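Local coordinates for protein jasmonate-induced oxygenase 2 (PDB 6LSV) that oxidises the plant hormone jasmonate to 12-hydroxyjasmonate, using iron(II), 2-oxoglutarate and molecular oxygen, and so takes part in jasmonate-mediated defence signalling, at residues A[95-100]-A[159-164]; A[139-144]-A[153-158]. All coordinates share one frame; numbering follows the deposited sequence.

Interaction 1: A[95-100]-A[159-164]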
ATOM      1  N   GLU A  95      -5.536  10.047  13.322  1.00 32.27           N
ATOM      2  CA  GLU A  95      -5.193  10.419  14.692  1.00 34.20           C
ATOM      3  C   GLU A  95      -5.424   9.275  15.671  1.00 30.65           C
ATOM      4  O   GLU A  95      -4.720   9.181  16.682  1.00 28.77           O
ATOM      5  CB  GLU A  95      -5.976  11.660  15.116  1.00 33.84           C
ATOM      6  CG  GLU A  95      -5.629  12.903  14.309  1.00 33.03           C
ATOM      7  CD  GLU A  95      -4.127  13.114  14.170  1.00 35.69           C
ATOM      8  OE1 GLU A  95      -3.422  13.115  15.201  1.00 37.24           O
ATOM      9  OE2 GLU A  95      -3.652  13.272  13.023  1.00 37.36           O
ATOM     10  N   ASN A  96      -6.393   8.401  15.395  1.00 31.96           N
ATOM     11  CA  ASN A  96      -6.527   7.182  16.187  1.00 26.32           C
ATOM     12  C   ASN A  96      -5.277   6.320  16.071  1.00 32.17           C
ATOM     13  O   ASN A  96      -4.738   5.848  17.078  1.00 37.37           O
ATOM     14  CB  ASN A  96      -7.758   6.396  15.742  1.00 26.48           C
ATOM     15  CG  ASN A  96      -8.995   6.757  16.533  1.00 34.33           C
ATOM     16  OD1 ASN A  96      -9.432   6.001  17.398  1.00 34.31           O
ATOM     17  ND2 ASN A  96      -9.569   7.918  16.240  1.00 30.87           N
ATOM     18  N   TRP A  97      -4.802   6.101  14.843  1.00 29.29           N
ATOM     19  CA  TRP A  97      -3.599   5.296  14.656  1.00 30.39           C
ATOM     20  C   TRP A  97      -2.366   6.014  15.191  1.00 30.84           C
ATOM     21  O   TRP A  97      -1.492   5.384  15.799  1.00 29.90           O
ATOM     22  CB  TRP A  97      -3.428   4.939  13.179  1.00 23.37           C
ATOM     23  CG  TRP A  97      -4.268   3.767  12.771  1.00 26.95           C
ATOM     24  CD1 TRP A  97      -5.412   3.794  12.025  1.00 23.44           C
ATOM     25  CD2 TRP A  97      -4.041   2.393  13.106  1.00 24.33           C
ATOM     26  NE1 TRP A  97      -5.908   2.520  11.872  1.00 20.86           N
ATOM     27  CE2 TRP A  97      -5.084   1.643  12.527  1.00 24.36           C
ATOM     28  CE3 TRP A  97      -3.055   1.725  13.837  1.00 21.60           C
ATOM     29  CZ2 TRP A  97      -5.164   0.258  12.652  1.00 23.14           C
ATOM     30  CZ3 TRP A  97      -3.140   0.353  13.962  1.00 25.90           C
ATOM     31  CH2 TRP A  97      -4.187  -0.366  13.374  1.00 23.70           C
ATOM     32  N   ARG A  98      -2.278   7.330  14.982  1.00 29.02           N
ATOM     33  CA  ARG A  98      -1.171   8.084  15.560  1.00 32.05           C
ATOM     34  C   ARG A  98      -1.130   7.918  17.072  1.00 35.38           C
ATOM     35  O   ARG A  98      -0.051   7.768  17.658  1.00 32.89           O
ATOM     36  CB  ARG A  98      -1.281   9.563  15.188  1.00 34.54           C
ATOM     37  CG  ARG A  98      -0.083  10.384  15.639  1.00 34.97           C
ATOM     38  CD  ARG A  98      -0.379  11.877  15.641  1.00 43.90           C
ATOM     39  NE  ARG A  98      -0.901  12.365  14.364  1.00 37.93           N
ATOM     40  CZ  ARG A  98      -0.179  12.486  13.254  1.00 37.30           C
ATOM     41  NH1 ARG A  98       1.105  12.144  13.253  1.00 33.44           N
ATOM     42  NH2 ARG A  98      -0.743  12.946  12.144  1.00 33.89           N
ATOM     43  N   GLU A  99      -2.299   7.933  17.719  1.00 34.46           N
ATOM     44  CA  GLU A  99      -2.359   7.715  19.161  1.00 31.49           C
ATOM     45  C   GLU A  99      -1.886   6.312  19.524  1.00 36.39           C
ATOM     46  O   GLU A  99      -1.194   6.122  20.532  1.00 34.08           O
ATOM     47  CB  GLU A  99      -3.784   7.955  19.661  1.00 36.51           C
ATOM     48  CG  GLU A  99      -4.044   7.525  21.099  1.00 49.63           C
ATOM     49  CD  GLU A  99      -3.281   8.362  22.115  1.00 67.08           C
ATOM     50  OE1 GLU A  99      -3.724   9.495  22.407  1.00 66.75           O
ATOM     51  OE2 GLU A  99      -2.244   7.884  22.626  1.00 58.32           O
ATOM     52  N   PHE A 100      -2.245   5.318  18.708  1.00 36.03           N
ATOM     53  CA  PHE A 100      -1.776   3.957  18.947  1.00 36.77           C
ATOM     54  C   PHE A 100      -0.254   3.886  18.905  1.00 34.04           C
ATOM     55  O   PHE A 100       0.375   3.259  19.763  1.00 31.97           O
ATOM     56  CB  PHE A 100      -2.389   3.005  17.918  1.00 34.89           C
ATOM     57  CG  PHE A 100      -1.830   1.611  17.973  1.00 35.64           C
ATOM     58  CD1 PHE A 100      -2.263   0.713  18.936  1.00 32.55           C
ATOM     59  CD2 PHE A 100      -0.871   1.198  17.062  1.00 32.51           C
ATOM     60  CE1 PHE A 100      -1.749  -0.570  18.991  1.00 30.11           C
ATOM     61  CE2 PHE A 100      -0.354  -0.084  17.111  1.00 35.83           C
ATOM     62  CZ  PHE A 100      -0.795  -0.969  18.076  1.00 31.88           C
ATOM     63  N   PRO A 159      -9.782   3.991  22.575  1.00 46.68           N
ATOM     64  CA  PRO A 159     -11.017   3.207  22.732  1.00 43.32           C
ATOM     65  C   PRO A 159     -11.931   3.275  21.527  1.00 33.36           C
ATOM     66  O   PRO A 159     -12.791   2.401  21.371  1.00 37.34           O
ATOM     67  CB  PRO A 159     -11.664   3.827  23.976  1.00 42.29           C
ATOM     68  CG  PRO A 159     -10.502   4.474  24.713  1.00 39.59           C
ATOM     69  CD  PRO A 159      -9.669   5.036  23.607  1.00 39.89           C
ATOM     70  N   THR A 160     -11.747   4.259  20.653  1.00 28.95           N
ATOM     71  CA  THR A 160     -12.555   4.399  19.453  1.00 34.36           C
ATOM     72  C   THR A 160     -11.949   3.723  18.230  1.00 35.24           C
ATOM     73  O   THR A 160     -12.626   3.640  17.199  1.00 37.03           O
ATOM     74  CB  THR A 160     -12.767   5.883  19.145  1.00 31.91           C
ATOM     75  OG1 THR A 160     -11.508   6.563  19.202  1.00 36.30           O
ATOM     76  CG2 THR A 160     -13.714   6.504  20.156  1.00 39.50           C
ATOM     77  N   ILE A 161     -10.711   3.223  18.320  1.00 33.12           N
ATOM     78  CA  ILE A 161      -9.966   2.861  17.114  1.00 33.92           C
ATOM     79  C   ILE A 161     -10.680   1.761  16.335  1.00 30.97           C
ATOM     80  O   ILE A 161     -10.734   1.799  15.101  1.00 32.77           O
ATOM     81  CB  ILE A 161      -8.513   2.472  17.464  1.00 38.04           C
ATOM     82  CG1 ILE A 161      -7.655   2.429  16.195  1.00 32.67           C
ATOM     83  CG2 ILE A 161      -8.439   1.138  18.207  1.00 34.72           C
ATOM     84  CD1 ILE A 161      -6.175   2.225  16.455  1.00 31.42           C
ATOM     85  N   ARG A 162     -11.264   0.785  17.032  1.00 28.38           N
ATOM     86  CA  ARG A 162     -11.886  -0.329  16.324  1.00 33.15           C
ATOM     87  C   ARG A 162     -13.158   0.095  15.606  1.00 31.72           C
ATOM     88  O   ARG A 162     -13.488  -0.462  14.554  1.00 33.66           O
ATOM     89  CB  ARG A 162     -12.177  -1.472  17.291  1.00 28.24           C
ATOM     90  CG  ARG A 162     -10.929  -2.046  17.916  1.00 26.70           C
ATOM     91  CD  ARG A 162     -11.226  -3.339  18.621  1.00 29.99           C
ATOM     92  NE  ARG A 162     -10.022  -3.917  19.202  1.00 38.17           N
ATOM     93  CZ  ARG A 162     -10.006  -5.038  19.913  1.00 37.31           C
ATOM     94  NH1 ARG A 162     -11.133  -5.703  20.127  1.00 33.89           N
ATOM     95  NH2 ARG A 162      -8.864  -5.496  20.403  1.00 45.40           N
ATOM     96  N   GLU A 163     -13.883   1.073  16.152  1.00 35.19           N
ATOM     97  CA  GLU A 163     -15.056   1.581  15.454  1.00 39.49           C
ATOM     98  C   GLU A 163     -14.662   2.461  14.276  1.00 35.91           C
ATOM     99  O   GLU A 163     -15.363   2.482  13.257  1.00 32.87           O
ATOM    100  CB  GLU A 163     -15.951   2.344  16.429  1.00 34.47           C
ATOM    101  CG  GLU A 163     -16.548   1.459  17.510  1.00 49.65           C
ATOM    102  CD  GLU A 163     -17.346   2.239  18.537  1.00 64.07           C
ATOM    103  OE1 GLU A 163     -16.783   3.174  19.148  1.00 59.08           O
ATOM    104  OE2 GLU A 163     -18.538   1.916  18.734  1.00 62.93           O
ATOM    105  N   VAL A 164     -13.541   3.177  14.390  1.00 30.35           N
ATOM    106  CA  VAL A 164     -13.067   3.997  13.280  1.00 32.45           C
ATOM    107  C   VAL A 164     -12.479   3.124  12.178  1.00 37.19           C
ATOM    108  O   VAL A 164     -12.622   3.429  10.989  1.00 33.58           O
ATOM    109  CB  VAL A 164     -12.054   5.041  13.781  1.00 31.00           C
ATOM    110  CG1 VAL A 164     -11.605   5.934  12.639  1.00 33.19           C
ATOM    111  CG2 VAL A 164     -12.670   5.879  14.891  1.00 29.20           C
TER

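Interaction 2: A[139-144]-A[153-158]. With JAA ({(1R,2R)-3-oxo-2-[(2Z)-pent-2-en-1-yl]cyclopentyl}acetic acid), chain D.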
ATOM      1  N   TYR A 139       1.270  -1.711  11.351  1.00 20.72           N
ATOM      2  CA  TYR A 139       0.233  -2.634  11.787  1.00 23.84           C
ATOM      3  C   TYR A 139      -0.491  -3.177  10.566  1.00 22.45           C
ATOM      4  O   TYR A 139      -0.702  -2.460   9.586  1.00 26.37           O
ATOM      5  CB  TYR A 139      -0.779  -1.968  12.729  1.00 26.02           C
ATOM      6  CG  TYR A 139      -1.455  -2.954  13.649  1.00 23.39           C
ATOM      7  CD1 TYR A 139      -2.533  -3.714  13.214  1.00 23.98           C
ATOM      8  CD2 TYR A 139      -1.003  -3.139  14.946  1.00 24.84           C
ATOM      9  CE1 TYR A 139      -3.146  -4.628  14.053  1.00 30.10           C
ATOM     10  CE2 TYR A 139      -1.609  -4.047  15.792  1.00 25.22           C
ATOM     11  CZ  TYR A 139      -2.677  -4.787  15.341  1.00 24.68           C
ATOM     12  OH  TYR A 139      -3.277  -5.692  16.182  1.00 26.74           O
ATOM     13  N   PHE A 140      -0.880  -4.448  10.631  1.00 21.21           N
ATOM     14  CA  PHE A 140      -1.539  -5.105   9.508  1.00 18.65           C
ATOM     15  C   PHE A 140      -2.732  -5.901  10.017  1.00 24.23           C
ATOM     16  O   PHE A 140      -2.628  -6.601  11.030  1.00 26.34           O
ATOM     17  CB  PHE A 140      -0.554  -6.016   8.765  1.00 22.59           C
ATOM     18  CG  PHE A 140      -1.145  -6.727   7.582  1.00 23.98           C
ATOM     19  CD1 PHE A 140      -1.538  -6.023   6.455  1.00 19.65           C
ATOM     20  CD2 PHE A 140      -1.298  -8.106   7.595  1.00 22.68           C
ATOM     21  CE1 PHE A 140      -2.075  -6.684   5.364  1.00 24.34           C
ATOM     22  CE2 PHE A 140      -1.836  -8.769   6.508  1.00 23.64           C
ATOM     23  CZ  PHE A 140      -2.226  -8.059   5.391  1.00 22.45           C
ATOM     24  N   LEU A 141      -3.864  -5.781   9.325  1.00 22.87           N
ATOM     25  CA  LEU A 141      -5.076  -6.503   9.688  1.00 20.76           C
ATOM     26  C   LEU A 141      -5.928  -6.690   8.440  1.00 25.49           C
ATOM     27  O   LEU A 141      -5.784  -5.966   7.452  1.00 28.42           O
ATOM     28  CB  LEU A 141      -5.872  -5.770  10.783  1.00 28.09           C
ATOM     29  CG  LEU A 141      -6.396  -4.354  10.501  1.00 29.57           C
ATOM     30  CD1 LEU A 141      -7.800  -4.366   9.895  1.00 27.37           C
ATOM     31  CD2 LEU A 141      -6.373  -3.503  11.767  1.00 23.58           C
ATOM     32  N   HIS A 142      -6.828  -7.667   8.503  1.00 25.74           N
ATOM     33  CA  HIS A 142      -7.745  -7.958   7.412  1.00 22.89           C
ATOM     34  C   HIS A 142      -9.116  -7.350   7.684  1.00 29.96           C
ATOM     35  O   HIS A 142      -9.555  -7.250   8.833  1.00 31.61           O
ATOM     36  CB  HIS A 142      -7.891  -9.466   7.209  1.00 26.79           C
ATOM     37  CG  HIS A 142      -6.683 -10.119   6.616  1.00 33.17           C
ATOM     38  ND1 HIS A 142      -6.325  -9.960   5.294  1.00 33.35           N
ATOM     39  CD2 HIS A 142      -5.751 -10.937   7.161  1.00 26.08           C
ATOM     40  CE1 HIS A 142      -5.225 -10.648   5.052  1.00 30.34           C
ATOM     41  NE2 HIS A 142      -4.856 -11.251   6.167  1.00 25.69           N
ATOM     42  N   LEU A 143      -9.791  -6.945   6.609  1.00 30.74           N
ATOM     43  CA  LEU A 143     -11.172  -6.471   6.662  1.00 32.63           C
ATOM     44  C   LEU A 143     -12.141  -7.382   5.925  1.00 32.69           C
ATOM     45  O   LEU A 143     -13.230  -7.654   6.432  1.00 36.68           O
ATOM     46  CB  LEU A 143     -11.276  -5.057   6.082  1.00 26.22           C
ATOM     47  CG  LEU A 143     -10.417  -3.991   6.762  1.00 30.48           C
ATOM     48  CD1 LEU A 143      -9.921  -2.989   5.735  1.00 36.28           C
ATOM     49  CD2 LEU A 143     -11.196  -3.297   7.863  1.00 32.42           C
ATOM     50  N   LEU A 144     -11.768  -7.858   4.742  1.00 28.13           N
ATOM     51  CA  LEU A 144     -12.524  -8.847   3.992  1.00 30.62           C
ATOM     52  C   LEU A 144     -11.551  -9.871   3.431  1.00 32.52           C
ATOM     53  O   LEU A 144     -10.391  -9.537   3.154  1.00 32.78           O
ATOM     54  CB  LEU A 144     -13.324  -8.208   2.847  1.00 35.43           C
ATOM     55  CG  LEU A 144     -14.478  -7.288   3.237  1.00 29.21           C
ATOM     56  CD1 LEU A 144     -15.000  -6.593   1.998  1.00 26.62           C
ATOM     57  CD2 LEU A 144     -15.582  -8.074   3.927  1.00 25.56           C
ATOM     58  N   LYS A 153      -7.714  -9.321  16.889  1.00 40.35           N
ATOM     59  CA  LYS A 153      -6.404  -9.054  16.312  1.00 34.45           C
ATOM     60  C   LYS A 153      -6.216  -7.588  15.945  1.00 29.19           C
ATOM     61  O   LYS A 153      -5.213  -7.241  15.314  1.00 31.49           O
ATOM     62  CB  LYS A 153      -6.174  -9.936  15.081  1.00 32.18           C
ATOM     63  CG  LYS A 153      -6.140 -11.426  15.389  1.00 29.64           C
ATOM     64  CD  LYS A 153      -5.715 -12.237  14.175  1.00 36.96           C
ATOM     65  CE  LYS A 153      -6.036 -13.714  14.348  1.00 35.86           C
ATOM     66  NZ  LYS A 153      -7.252 -14.103  13.582  1.00 32.47           N
ATOM     67  N   TRP A 154      -7.150  -6.730  16.320  1.00 29.77           N
ATOM     68  CA  TRP A 154      -7.055  -5.295  16.133  1.00 31.00           C
ATOM     69  C   TRP A 154      -6.545  -4.634  17.404  1.00 29.91           C
ATOM     70  O   TRP A 154      -6.573  -5.235  18.482  1.00 30.74           O
ATOM     71  CB  TRP A 154      -8.423  -4.714  15.763  1.00 32.50           C
ATOM     72  CG  TRP A 154      -8.951  -5.173  14.439  1.00 34.40           C
ATOM     73  CD1 TRP A 154      -8.471  -6.193  13.667  1.00 33.48           C
ATOM     74  CD2 TRP A 154     -10.063  -4.623  13.729  1.00 33.80           C
ATOM     75  NE1 TRP A 154      -9.222  -6.314  12.524  1.00 34.55           N
ATOM     76  CE2 TRP A 154     -10.206  -5.361  12.538  1.00 30.23           C
ATOM     77  CE3 TRP A 154     -10.954  -3.577  13.988  1.00 38.80           C
ATOM     78  CZ2 TRP A 154     -11.201  -5.084  11.606  1.00 33.89           C
ATOM     79  CZ3 TRP A 154     -11.945  -3.306  13.062  1.00 39.27           C
ATOM     80  CH2 TRP A 154     -12.060  -4.055  11.884  1.00 36.22           C
ATOM     81  N   PRO A 155      -6.050  -3.395  17.317  1.00 25.78           N
ATOM     82  CA  PRO A 155      -5.594  -2.713  18.533  1.00 27.74           C
ATOM     83  C   PRO A 155      -6.717  -2.447  19.510  1.00 38.25           C
ATOM     84  O   PRO A 155      -7.888  -2.750  19.249  1.00 38.69           O
ATOM     85  CB  PRO A 155      -4.998  -1.401  18.006  1.00 25.50           C
ATOM     86  CG  PRO A 155      -4.700  -1.656  16.602  1.00 31.12           C
ATOM     87  CD  PRO A 155      -5.742  -2.610  16.114  1.00 27.56           C
ATOM     88  N   SER A 156      -6.366  -1.837  20.635  1.00 46.87           N
ATOM     89  CA  SER A 156      -7.365  -1.679  21.678  1.00 49.18           C
ATOM     90  C   SER A 156      -7.279  -0.344  22.406  1.00 46.15           C
ATOM     91  O   SER A 156      -8.314   0.184  22.827  1.00 51.81           O
ATOM     92  CB  SER A 156      -7.250  -2.829  22.669  1.00 45.33           C
ATOM     93  OG  SER A 156      -8.350  -2.900  23.563  1.00 58.17           O
ATOM     94  N   PHE A 157      -6.069   0.215  22.568  1.00 43.78           N
ATOM     95  CA  PHE A 157      -5.900   1.328  23.491  1.00 46.61           C
ATOM     96  C   PHE A 157      -6.747   2.553  23.148  1.00 60.00           C
ATOM     97  O   PHE A 157      -7.501   3.010  24.016  1.00 66.43           O
ATOM     98  CB  PHE A 157      -4.437   1.746  23.622  1.00 51.13           C
ATOM     99  CG  PHE A 157      -4.277   3.123  24.208  1.00 60.44           C
ATOM    100  CD1 PHE A 157      -4.576   3.353  25.545  1.00 67.33           C
ATOM    101  CD2 PHE A 157      -3.900   4.199  23.417  1.00 50.92           C
ATOM    102  CE1 PHE A 157      -4.460   4.618  26.091  1.00 60.36           C
ATOM    103  CE2 PHE A 157      -3.784   5.466  23.962  1.00 53.53           C
ATOM    104  CZ  PHE A 157      -4.064   5.674  25.300  1.00 57.12           C
ATOM    105  N   PRO A 158      -6.625   3.162  21.961  1.00 48.13           N
ATOM    106  CA  PRO A 158      -7.539   4.260  21.645  1.00 34.56           C
ATOM    107  C   PRO A 158      -8.949   3.716  21.570  1.00 39.54           C
ATOM    108  O   PRO A 158      -9.290   2.995  20.620  1.00 38.82           O
ATOM    109  CB  PRO A 158      -7.051   4.761  20.272  1.00 38.03           C
ATOM    110  CG  PRO A 158      -5.700   4.152  20.085  1.00 42.46           C
ATOM    111  CD  PRO A 158      -5.794   2.834  20.791  1.00 41.21           C
TER
HETATM  112  O01 JAA D 402       2.534  -5.726   5.226  1.00 23.38           O
HETATM  113  O02 JAA D 402      -1.282  -8.863   1.215  1.00 22.94           O
HETATM  114  O03 JAA D 402       0.181 -10.440   1.532  1.00 28.24           O
HETATM  115  C04 JAA D 402       0.941  -7.592   2.903  1.00 26.64           C
HETATM  116  C05 JAA D 402       2.170  -6.568   3.195  1.00 25.45           C
HETATM  117  C06 JAA D 402       1.117  -8.694   3.981  1.00 23.20           C
HETATM  118  C07 JAA D 402       1.971  -8.170   4.932  1.00 22.68           C
HETATM  119  C08 JAA D 402       2.273  -6.619   4.491  1.00 24.18           C
HETATM  120  C09 JAA D 402       1.831  -5.091   2.711  1.00 26.23           C
HETATM  121  C10 JAA D 402       1.011  -8.163   1.596  1.00 20.51           C
HETATM  122  C11 JAA D 402       2.229  -4.911   1.245  1.00 27.21           C
HETATM  123  C12 JAA D 402      -0.092  -9.214   1.439  1.00 23.78           C
HETATM  124  C13 JAA D 402       2.937  -3.874   0.839  1.00 24.01           C
HETATM  125  C14 JAA D 402       3.401  -2.798   1.817  1.00 28.82           C
HETATM  126  C15 JAA D 402       4.908  -2.587   1.668  1.00 26.05           C
HETATM  127  O   HOH W   1      -9.130  -8.518  10.882  1.00 28.57           O

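Interaction 1: A[95-100]-A[159-164]
I161 packs against W97 and F100 on the buried side of this contact between helix 87-102 and the beginning of helix 161-186. Its CD1 methyl sits 4.0 Å from the centroid of the six-membered ring of W97, only 12° off the ring normal, a CH-pi contact over the centre of the face. The same methyl lies 4.1 Å from F100 CB. With CG1 anti to the backbone N (chi1 -166°) and an extended second torsion, I161 carries CD1 far enough to meet both residues. A long branched aliphatic chain suits this place, where a flat indole offers a broad apolar surface. Between the two sides, N96 CB lies 4.0 Å from I161 CG1.

On the more open side the contact is polar, with N96 meeting exposed T160 through a single hydrogen bond. T160 OG1 donates to N96 OD1 at 2.8 Å, in the plane of the amide and on a lone pair, and the two side chains cross at about a right angle. N96 ND2 donates a hydrogen bond to the carbonyl of A92, one turn earlier, while V164 CG2 lies 3.9 Å from that nitrogen. V164 also touches L89 and A93 of helix 87-102. N96 thus uses both ends of its amide, donating within its own helix and accepting from T160; this fixes which way the amide is turned and adds direction to an otherwise apolar helix pairing.

Interaction 2: A[139-144]-A[153-158]
The ring of Y139 and the pyrrolidine of P155 reach toward each other tip to tip: P155 CG lies over one face of the phenol, 4.0 Å from its centroid and displaced toward the rim. K153 O sits at the edge of the same ring, in its plane, and accepts a 2.6 Å hydrogen bond from Y139 OH. The hydroxyl approaches from above the peptide plane of K153, 47° out of it. Tyrosine suits this place because its ring gives proline a flat apolar seat while its hydroxyl satisfies a loop carbonyl.

The indole of W154 is covered on one face by L141, whose side chain crosses it at about a right angle. L141 CD2 stands 4.0 Å from the centroid of the five-membered ring, and L141 CD1 lies 3.7 Å from W154 CE2, nearer the rim. The first torsion of L141 (chi1 61°) sets CG between the backbone N and the carbonyl carbon, and the fork then spreads both methyls over the indole. L143 CD2 adds a contact 4.1 Å from W154 CZ2; L143 and L144 both face A205 in a classic beta bulge. A water at the indole edge, in its plane, accepts from W154 NE1 and may bridge to H142 O, although that second link is modelled too short to be trusted.

Before the bulge, the alternation of Y139, F140 and L141 puts one strand face under the loop and the other at the pocket. The bond from F140 CA to CB points away from the loop, and jasmonate C06 lies over one face of the ring, 3.7 Å from F140 CZ. Strand 137-144 pairs with strand 204-212 and so extends the main sheet of the double-stranded beta-helix fold of 2-oxoglutarate-dependent dioxygenases, with F140 bordering the jasmonate pocket.

Interaction 2 is a buried contact, whereas interaction 1 is only partly buried, running from an apolar interior to a solvent-facing rim. They adjoin: the loop 153-158 leads from strand 137-144 into helix 161-186, and P155 touches W97 and F100 of helix 87-102. Y139 also meets both of those rings, so an aromatic cluster joins the sheet to helix 87-102. Chemistry follows position. The helix pairing combines aliphatic-aromatic packing with a hydrogen bond to a side-chain amide, while the strand and loop pair rings with proline and leucine and satisfy a backbone carbonyl. Jasmonate is touched by interaction 2; interaction 1 stands back from it.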